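Local coordinates for putative HMP/thiamine permease protein YkoE (Bacillus subtilis, PDB 5EDL) that probably serves as the membrane-embedded, substrate-binding S component of an energy-coupling factor transporter for thiamine or its hydroxymethylpyrimidine precursor, at residues I38-I43 against V148-S153; V4-I9 against N176-G181. All coordinates share one frame; numbering follows the deposited sequence.

Contact 1 of 2, residues I38-I43 against V148-S153; sequences IAYEPI and VIRLIS. With VIB (3-(4-amino-2-methyl-pyrimidin-5-ylmethyl)-5-(2-hydroxy-ethyl)-4-methyl-thiazol-3-ium), chain B.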
ATOM      1  N   ILE A  38       6.838  -1.358  19.189  1.00 30.01           N
ATOM      2  CA  ILE A  38       5.574  -2.076  19.069  1.00 28.38           C
ATOM      3  C   ILE A  38       4.402  -1.098  18.941  1.00 27.64           C
ATOM      4  O   ILE A  38       3.391  -1.415  18.326  1.00 27.18           O
ATOM      5  CB  ILE A  38       5.338  -3.024  20.268  1.00 26.16           C
ATOM      6  CG1 ILE A  38       4.120  -3.921  20.015  1.00 25.39           C
ATOM      7  CG2 ILE A  38       5.184  -2.243  21.585  1.00 27.28           C
ATOM      8  CD1 ILE A  38       3.970  -5.026  21.042  1.00 36.40           C
ATOM      9  N   ALA A  39       4.551   0.097  19.509  1.00 27.60           N
ATOM     10  CA  ALA A  39       3.462   1.073  19.509  1.00 28.24           C
ATOM     11  C   ALA A  39       3.049   1.557  18.106  1.00 29.70           C
ATOM     12  O   ALA A  39       1.895   1.938  17.916  1.00 29.04           O
ATOM     13  CB  ALA A  39       3.829   2.272  20.377  1.00 30.22           C
ATOM     14  N   TYR A  40       3.953   1.559  17.127  1.00 27.29           N
ATOM     15  CA  TYR A  40       3.518   1.950  15.779  1.00 26.74           C
ATOM     16  C   TYR A  40       3.151   0.764  14.890  1.00 25.17           C
ATOM     17  O   TYR A  40       2.724   0.948  13.751  1.00 24.65           O
ATOM     18  CB  TYR A  40       4.572   2.815  15.072  1.00 27.59           C
ATOM     19  CG  TYR A  40       5.951   2.199  14.930  1.00 27.65           C
ATOM     20  CD1 TYR A  40       6.144   0.998  14.245  1.00 26.42           C
ATOM     21  CD2 TYR A  40       7.061   2.852  15.431  1.00 29.35           C
ATOM     22  CE1 TYR A  40       7.410   0.448  14.104  1.00 26.87           C
ATOM     23  CE2 TYR A  40       8.326   2.315  15.301  1.00 30.68           C
ATOM     24  CZ  TYR A  40       8.500   1.119  14.638  1.00 28.54           C
ATOM     25  OH  TYR A  40       9.766   0.606  14.526  1.00 32.33           O
ATOM     26  N   GLU A  41       3.299  -0.452  15.395  1.00 26.74           N
ATOM     27  CA  GLU A  41       3.008  -1.611  14.554  1.00 23.64           C
ATOM     28  C   GLU A  41       1.533  -1.671  14.091  1.00 23.26           C
ATOM     29  O   GLU A  41       1.266  -2.009  12.943  1.00 22.70           O
ATOM     30  CB  GLU A  41       3.410  -2.901  15.274  1.00 23.56           C
ATOM     31  CG  GLU A  41       4.929  -3.045  15.465  1.00 24.04           C
ATOM     32  CD  GLU A  41       5.698  -3.247  14.150  1.00 23.98           C
ATOM     33  OE1 GLU A  41       5.067  -3.299  13.069  1.00 24.29           O
ATOM     34  OE2 GLU A  41       6.939  -3.374  14.199  1.00 29.13           O
ATOM     35  N   PRO A  42       0.576  -1.330  14.968  1.00 23.82           N
ATOM     36  CA  PRO A  42      -0.833  -1.364  14.549  1.00 23.87           C
ATOM     37  C   PRO A  42      -1.167  -0.471  13.349  1.00 23.90           C
ATOM     38  O   PRO A  42      -2.093  -0.800  12.597  1.00 24.74           O
ATOM     39  CB  PRO A  42      -1.573  -0.875  15.803  1.00 25.03           C
ATOM     40  CG  PRO A  42      -0.717  -1.361  16.921  1.00 28.43           C
ATOM     41  CD  PRO A  42       0.697  -1.095  16.417  1.00 25.14           C
ATOM     42  N   ILE A  43      -0.444   0.634  13.168  1.00 25.23           N
ATOM     43  CA  ILE A  43      -0.744   1.544  12.065  1.00 24.06           C
ATOM     44  C   ILE A  43       0.165   1.301  10.862  1.00 23.26           C
ATOM     45  O   ILE A  43       0.053   2.004   9.859  1.00 23.27           O
ATOM     46  CB  ILE A  43      -0.612   3.038  12.472  1.00 30.37           C
ATOM     47  CG1 ILE A  43       0.856   3.400  12.757  1.00 25.89           C
ATOM     48  CG2 ILE A  43      -1.556   3.376  13.636  1.00 31.80           C
ATOM     49  CD1 ILE A  43       1.103   4.858  13.091  1.00 30.95           C
ATOM     50  N   VAL A 148       3.498 -10.215  13.806  1.00 26.08           N
ATOM     51  CA  VAL A 148       2.101 -10.598  13.720  1.00 32.45           C
ATOM     52  C   VAL A 148       1.206  -9.358  13.605  1.00 26.38           C
ATOM     53  O   VAL A 148       0.330  -9.293  12.733  1.00 26.10           O
ATOM     54  CB  VAL A 148       1.672 -11.448  14.924  1.00 28.37           C
ATOM     55  CG1 VAL A 148       0.168 -11.532  14.998  1.00 29.31           C
ATOM     56  CG2 VAL A 148       2.287 -12.848  14.825  1.00 28.97           C
ATOM     57  N   ILE A 149       1.430  -8.380  14.483  1.00 26.59           N
ATOM     58  CA  ILE A 149       0.701  -7.117  14.410  1.00 26.49           C
ATOM     59  C   ILE A 149       0.915  -6.437  13.054  1.00 33.20           C
ATOM     60  O   ILE A 149      -0.035  -5.954  12.441  1.00 25.03           O
ATOM     61  CB  ILE A 149       1.115  -6.138  15.528  1.00 27.10           C
ATOM     62  CG1 ILE A 149       0.843  -6.753  16.910  1.00 28.70           C
ATOM     63  CG2 ILE A 149       0.370  -4.816  15.363  1.00 27.19           C
ATOM     64  CD1 ILE A 149       1.374  -5.915  18.091  1.00 29.56           C
ATOM     65  N   ARG A 150       2.154  -6.403  12.577  1.00 24.38           N
ATOM     66  CA  ARG A 150       2.407  -5.750  11.296  1.00 28.62           C
ATOM     67  C   ARG A 150       1.742  -6.511  10.140  1.00 23.06           C
ATOM     68  O   ARG A 150       1.282  -5.893   9.178  1.00 23.19           O
ATOM     69  CB  ARG A 150       3.902  -5.596  11.012  1.00 23.01           C
ATOM     70  CG  ARG A 150       4.178  -4.594   9.864  1.00 22.44           C
ATOM     71  CD  ARG A 150       5.675  -4.428   9.554  1.00 22.38           C
ATOM     72  NE  ARG A 150       6.425  -3.888  10.694  1.00 22.97           N
ATOM     73  CZ  ARG A 150       7.703  -3.523  10.645  1.00 23.25           C
ATOM     74  NH1 ARG A 150       8.389  -3.633   9.513  1.00 27.61           N
ATOM     75  NH2 ARG A 150       8.296  -3.045  11.735  1.00 24.62           N
ATOM     76  N   LEU A 151       1.701  -7.837  10.229  1.00 23.44           N
ATOM     77  CA  LEU A 151       1.031  -8.628   9.199  1.00 23.42           C
ATOM     78  C   LEU A 151      -0.470  -8.308   9.163  1.00 23.84           C
ATOM     79  O   LEU A 151      -1.052  -8.114   8.095  1.00 23.51           O
ATOM     80  CB  LEU A 151       1.263 -10.120   9.431  1.00 27.47           C
ATOM     81  CG  LEU A 151       2.648 -10.661   9.042  1.00 27.56           C
ATOM     82  CD1 LEU A 151       2.895 -12.027   9.656  1.00 24.94           C
ATOM     83  CD2 LEU A 151       2.785 -10.728   7.528  1.00 23.39           C
ATOM     84  N   ILE A 152      -1.091  -8.229  10.333  1.00 24.74           N
ATOM     85  CA  ILE A 152      -2.513  -7.920  10.397  1.00 27.33           C
ATOM     86  C   ILE A 152      -2.797  -6.511   9.878  1.00 24.84           C
ATOM     87  O   ILE A 152      -3.764  -6.286   9.136  1.00 24.92           O
ATOM     88  CB  ILE A 152      -3.047  -8.068  11.830  1.00 28.05           C
ATOM     89  CG1 ILE A 152      -2.936  -9.534  12.270  1.00 27.85           C
ATOM     90  CG2 ILE A 152      -4.487  -7.579  11.914  1.00 27.84           C
ATOM     91  CD1 ILE A 152      -3.263  -9.761  13.697  1.00 29.44           C
ATOM     92  N   SER A 153      -1.940  -5.574  10.266  1.00 24.41           N
ATOM     93  CA  SER A 153      -2.079  -4.179   9.867  1.00 24.49           C
ATOM     94  C   SER A 153      -1.898  -4.024   8.352  1.00 27.62           C
ATOM     95  O   SER A 153      -2.603  -3.245   7.715  1.00 23.20           O
ATOM     96  CB  SER A 153      -1.066  -3.291  10.621  1.00 27.94           C
ATOM     97  OG  SER A 153      -1.156  -1.935  10.201  1.00 24.10           O
TER
HETATM   98  CM2 VIB B 201       6.990   5.088   2.827  1.00 21.79           C
HETATM   99  N4A VIB B 201       7.478   2.159   6.718  1.00 17.01           N
HETATM  100  CM4 VIB B 201       7.781   3.322  11.398  1.00 19.99           C
HETATM  101  O1  VIB B 201       9.980   0.151  11.183  1.00 32.11           O
HETATM  102  C7  VIB B 201      11.189   0.856  11.383  1.00 25.25           C
HETATM  103  C6  VIB B 201      10.847   2.270  11.787  1.00 27.23           C
HETATM  104  C2  VIB B 201      10.063   4.009   8.318  1.00 27.58           C
HETATM  105  S1  VIB B 201      11.092   3.297   9.259  1.00 29.14           S
HETATM  106  C5  VIB B 201      10.305   2.969  10.554  1.00 28.09           C
HETATM  107  C4  VIB B 201       8.940   3.412  10.399  1.00 22.07           C
HETATM  108  N3  VIB B 201       8.793   4.077   8.984  1.00 21.60           N
HETATM  109  C7A VIB B 201       7.529   4.660   8.547  1.00 19.46           C
HETATM  110  C4A VIB B 201       7.375   3.492   6.165  1.00 21.35           C
HETATM  111  N3A VIB B 201       7.241   3.675   4.849  1.00 22.46           N
HETATM  112  C2A VIB B 201       7.145   4.937   4.350  1.00 23.11           C
HETATM  113  N1A VIB B 201       7.168   6.016   5.196  1.00 20.99           N
HETATM  114  C6A VIB B 201       7.301   5.849   6.537  1.00 18.53           C
HETATM  115  C5A VIB B 201       7.399   4.566   7.016  1.00 21.70           C

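Contact 2 of 2, residues V4-I9 against N176-G181; sequences VKEIVI and NGMALG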
ATOM      1  N   VAL A   4      -0.337   6.719 -20.802  1.00 35.02           N
ATOM      2  CA  VAL A   4       0.150   7.960 -20.217  1.00 41.57           C
ATOM      3  C   VAL A   4      -0.710   8.347 -19.035  1.00 41.56           C
ATOM      4  O   VAL A   4      -0.199   8.598 -17.942  1.00 39.99           O
ATOM      5  CB  VAL A   4       0.156   9.109 -21.248  1.00 42.70           C
ATOM      6  CG1 VAL A   4       0.424  10.440 -20.560  1.00 40.13           C
ATOM      7  CG2 VAL A   4       1.175   8.830 -22.335  1.00 42.93           C
ATOM      8  N   LYS A   5      -2.023   8.345 -19.247  1.00 41.53           N
ATOM      9  CA  LYS A   5      -2.967   8.711 -18.196  1.00 42.13           C
ATOM     10  C   LYS A   5      -2.821   7.835 -16.946  1.00 43.00           C
ATOM     11  O   LYS A   5      -3.021   8.311 -15.836  1.00 42.82           O
ATOM     12  CB  LYS A   5      -4.402   8.645 -18.716  1.00 44.16           C
ATOM     13  CG  LYS A   5      -4.864   7.272 -19.175  1.00 49.54           C
ATOM     14  CD  LYS A   5      -6.261   7.349 -19.796  1.00 57.47           C
ATOM     15  CE  LYS A   5      -6.789   5.983 -20.198  1.00 60.05           C
ATOM     16  NZ  LYS A   5      -8.103   6.072 -20.935  1.00 62.52           N
ATOM     17  N   GLU A   6      -2.471   6.564 -17.121  1.00 32.22           N
ATOM     18  CA  GLU A   6      -2.309   5.674 -15.967  1.00 32.74           C
ATOM     19  C   GLU A   6      -1.040   6.030 -15.191  1.00 33.92           C
ATOM     20  O   GLU A   6      -1.040   6.054 -13.961  1.00 32.76           O
ATOM     21  CB  GLU A   6      -2.279   4.214 -16.410  1.00 30.07           C
ATOM     22  CG  GLU A   6      -3.631   3.707 -16.936  1.00 31.61           C
ATOM     23  CD  GLU A   6      -3.508   2.408 -17.714  1.00 31.95           C
ATOM     24  OE1 GLU A   6      -2.424   2.150 -18.274  1.00 31.49           O
ATOM     25  OE2 GLU A   6      -4.485   1.641 -17.756  1.00 33.08           O
ATOM     26  N   ILE A   7       0.037   6.300 -15.920  1.00 32.44           N
ATOM     27  CA  ILE A   7       1.277   6.733 -15.299  1.00 32.17           C
ATOM     28  C   ILE A   7       0.985   8.019 -14.516  1.00 32.62           C
ATOM     29  O   ILE A   7       1.354   8.141 -13.345  1.00 35.96           O
ATOM     30  CB  ILE A   7       2.407   6.933 -16.350  1.00 32.17           C
ATOM     31  CG1 ILE A   7       2.797   5.583 -16.966  1.00 31.45           C
ATOM     32  CG2 ILE A   7       3.631   7.570 -15.716  1.00 35.09           C
ATOM     33  CD1 ILE A   7       3.705   5.689 -18.190  1.00 35.44           C
ATOM     34  N   VAL A   8       0.265   8.942 -15.142  1.00 32.86           N
ATOM     35  CA  VAL A   8      -0.100  10.200 -14.500  1.00 37.40           C
ATOM     36  C   VAL A   8      -0.990  10.037 -13.265  1.00 34.69           C
ATOM     37  O   VAL A   8      -0.725  10.660 -12.235  1.00 33.14           O
ATOM     38  CB  VAL A   8      -0.814  11.144 -15.483  1.00 45.44           C
ATOM     39  CG1 VAL A   8      -1.282  12.399 -14.763  1.00 47.01           C
ATOM     40  CG2 VAL A   8       0.106  11.508 -16.642  1.00 48.40           C
ATOM     41  N   ILE A   9      -2.047   9.228 -13.359  1.00 33.63           N
ATOM     42  CA  ILE A   9      -2.946   9.042 -12.212  1.00 33.14           C
ATOM     43  C   ILE A   9      -2.228   8.342 -11.055  1.00 30.99           C
ATOM     44  O   ILE A   9      -2.481   8.623  -9.875  1.00 28.88           O
ATOM     45  CB  ILE A   9      -4.204   8.229 -12.574  1.00 37.88           C
ATOM     46  CG1 ILE A   9      -5.070   8.033 -11.336  1.00 40.78           C
ATOM     47  CG2 ILE A   9      -3.836   6.860 -13.104  1.00 41.25           C
ATOM     48  CD1 ILE A   9      -6.186   7.060 -11.535  1.00 50.37           C
ATOM     49  N   ASN A 176     -12.878   6.039 -14.541  1.00 43.51           N
ATOM     50  CA  ASN A 176     -13.526   5.403 -15.683  1.00 46.60           C
ATOM     51  C   ASN A 176     -12.555   5.003 -16.782  1.00 47.15           C
ATOM     52  O   ASN A 176     -12.847   4.108 -17.565  1.00 48.44           O
ATOM     53  CB  ASN A 176     -14.616   6.313 -16.260  1.00 56.66           C
ATOM     54  CG  ASN A 176     -15.956   6.084 -15.597  1.00 61.50           C
ATOM     55  OD1 ASN A 176     -16.052   5.330 -14.624  1.00 61.55           O
ATOM     56  ND2 ASN A 176     -16.998   6.725 -16.115  1.00 65.99           N
ATOM     57  N   GLY A 177     -11.403   5.661 -16.837  1.00 46.63           N
ATOM     58  CA  GLY A 177     -10.368   5.279 -17.778  1.00 47.95           C
ATOM     59  C   GLY A 177      -9.539   4.075 -17.348  1.00 47.04           C
ATOM     60  O   GLY A 177      -8.778   3.532 -18.151  1.00 44.46           O
ATOM     61  N   MET A 178      -9.684   3.659 -16.090  1.00 40.24           N
ATOM     62  CA  MET A 178      -8.846   2.605 -15.509  1.00 37.40           C
ATOM     63  C   MET A 178      -9.532   1.236 -15.479  1.00 36.95           C
ATOM     64  O   MET A 178     -10.750   1.141 -15.586  1.00 38.22           O
ATOM     65  CB  MET A 178      -8.443   2.972 -14.078  1.00 34.37           C
ATOM     66  CG  MET A 178      -7.947   4.403 -13.878  1.00 50.26           C
ATOM     67  SD  MET A 178      -6.222   4.648 -14.326  1.00 39.69           S
ATOM     68  CE  MET A 178      -6.374   4.970 -16.076  1.00 43.28           C
ATOM     69  N   ALA A 179      -8.739   0.184 -15.295  1.00 34.14           N
ATOM     70  CA  ALA A 179      -9.269  -1.165 -15.151  1.00 36.58           C
ATOM     71  C   ALA A 179     -10.369  -1.256 -14.077  1.00 35.85           C
ATOM     72  O   ALA A 179     -11.391  -1.891 -14.302  1.00 37.28           O
ATOM     73  CB  ALA A 179      -8.143  -2.143 -14.838  1.00 38.39           C
ATOM     74  N   LEU A 180     -10.168  -0.629 -12.917  1.00 33.86           N
ATOM     75  CA  LEU A 180     -11.177  -0.706 -11.851  1.00 33.41           C
ATOM     76  C   LEU A 180     -12.482  -0.020 -12.275  1.00 32.47           C
ATOM     77  O   LEU A 180     -13.574  -0.500 -11.965  1.00 33.13           O
ATOM     78  CB  LEU A 180     -10.667  -0.089 -10.547  1.00 31.92           C
ATOM     79  CG  LEU A 180     -11.677  -0.040  -9.396  1.00 31.58           C
ATOM     80  CD1 LEU A 180     -12.135  -1.444  -8.986  1.00 33.91           C
ATOM     81  CD2 LEU A 180     -11.081   0.690  -8.187  1.00 30.53           C
ATOM     82  N   GLY A 181     -12.357   1.109 -12.965  1.00 31.16           N
ATOM     83  CA  GLY A 181     -13.515   1.788 -13.521  1.00 30.81           C
ATOM     84  C   GLY A 181     -14.242   0.948 -14.561  1.00 33.03           C
ATOM     85  O   GLY A 181     -15.466   0.918 -14.595  1.00 33.41           O
TER
HETATM   86  O   HOH W   1      -5.998   0.064 -15.975  1.00 30.98           O

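Contact 1 of 2, residues I38-I43 against V148-S153
R150 and E41 form a bidentate, side-on salt bridge that ties the loop 38-43 to helix 140-170 at the thiamine pocket of this ECF-transporter S component. R150 NE meets E41 OE1 at 2.8 Å, with an N-H...O angle of 170° and on the syn lone pair; R150 NH2 meets E41 OE2 at 2.8 Å. Carboxylate and guanidinium planes lie 24° apart, close to coplanar. The R150 chain is bent at chi3, which brings NE round to E41 OE1. Other donors and acceptors complete the network: Y135 OH bonds both E41 OE2 and Y40 OH, S125 OG bonds R150 NH1, and D129 makes a second salt bridge with R150 NH2. R150 NH2 is thus shared by two carboxylates, which probably keep the guanidinium charged, and D129 OD2 also bonds the ligand. Y40 sets one ring face against thiamine, whose methyl CM4 lies 3.8 Å above the ring plane, over its centre; R150 NH2 comes to the ring's edge, 4.3 Å from Y40 CE1. The apolar part of the contact is I149, whose CG2 packs on the E41-P42 peptide, 3.5 Å from P42 N, while its CD1 reaches I38 CG1. One helical turn on, S153 OG donates to P42 O over 2.8 Å, from above the carbonyl plane (65° out of it), and is also bonded to G45 N.

Contact 2 of 2, residues V4-I9 against N176-G181
M178 pushes its thioether against I9 near the start of helix 4-35, and this is the close-packed part of the contact. The two side chains reach toward each other tip to tip: M178 SD stands 3.5 Å from I9 CG2 and 3.7 Å from I9 CD1, so the sulfur meets both methyls of the isoleucine, while M178 CG is 4.0 Å from I9 CD1. CG1 of I9 is anti to its backbone N (chi1 178°), which places CG2 between the backbone N and the carbonyl carbon. M178 is bent at both chi2 (-81°) and chi3 (86°), and the fold at chi3 carries CE over to the E6 side chain, which it passes in the opposite direction; the modelled separation there is too short to interpret. M57 and I58 of helix 49-58 add to the apolar surroundings, touching I9 and M178 respectively. M178 occupies the N-cap position of helix 179-192, so the contact joins the first residues of the amino-terminal helix to the beginning of the last helix. The first N-H of the latter helix, A179 N, is taken by a water at 2.8 Å, which in turn donates to E6 OE2, bridging the segments where no direct hydrogen bond crosses. The other carboxylate oxygen, E6 OE1, is held by K3 N and K60 NZ. Replacing M178 by an alanine would probably open a gap beside I9, leaving its CG2 and CD1 methyls without the sulfur they pack on. On the loose side lies K5, an exposed residue whose extended chain runs past G177, with K5 CE 3.8 Å from G177 O.

How the contacts relate
Both contacts are partly buried, yet they lie on opposite sides of the chain's centre, with their own centres 31 Å apart and nearest atoms about 18 Å apart. They share no helix: contact 1 sets the loop between helices 4-35 and 49-58 against helix 140-170, whereas contact 2 brings the start of helix 4-35 to the start of helix 179-192. Contact 1 buries more surface, 340 against 222 Å², and is held by direct charge pairing beside the ligand. Contact 2 lacks a direct polar link, relying on apolar packing and one bridging water. A buried glutamate occurs in each, paired with arginine across contact 1 but with partners outside the segments in contact 2.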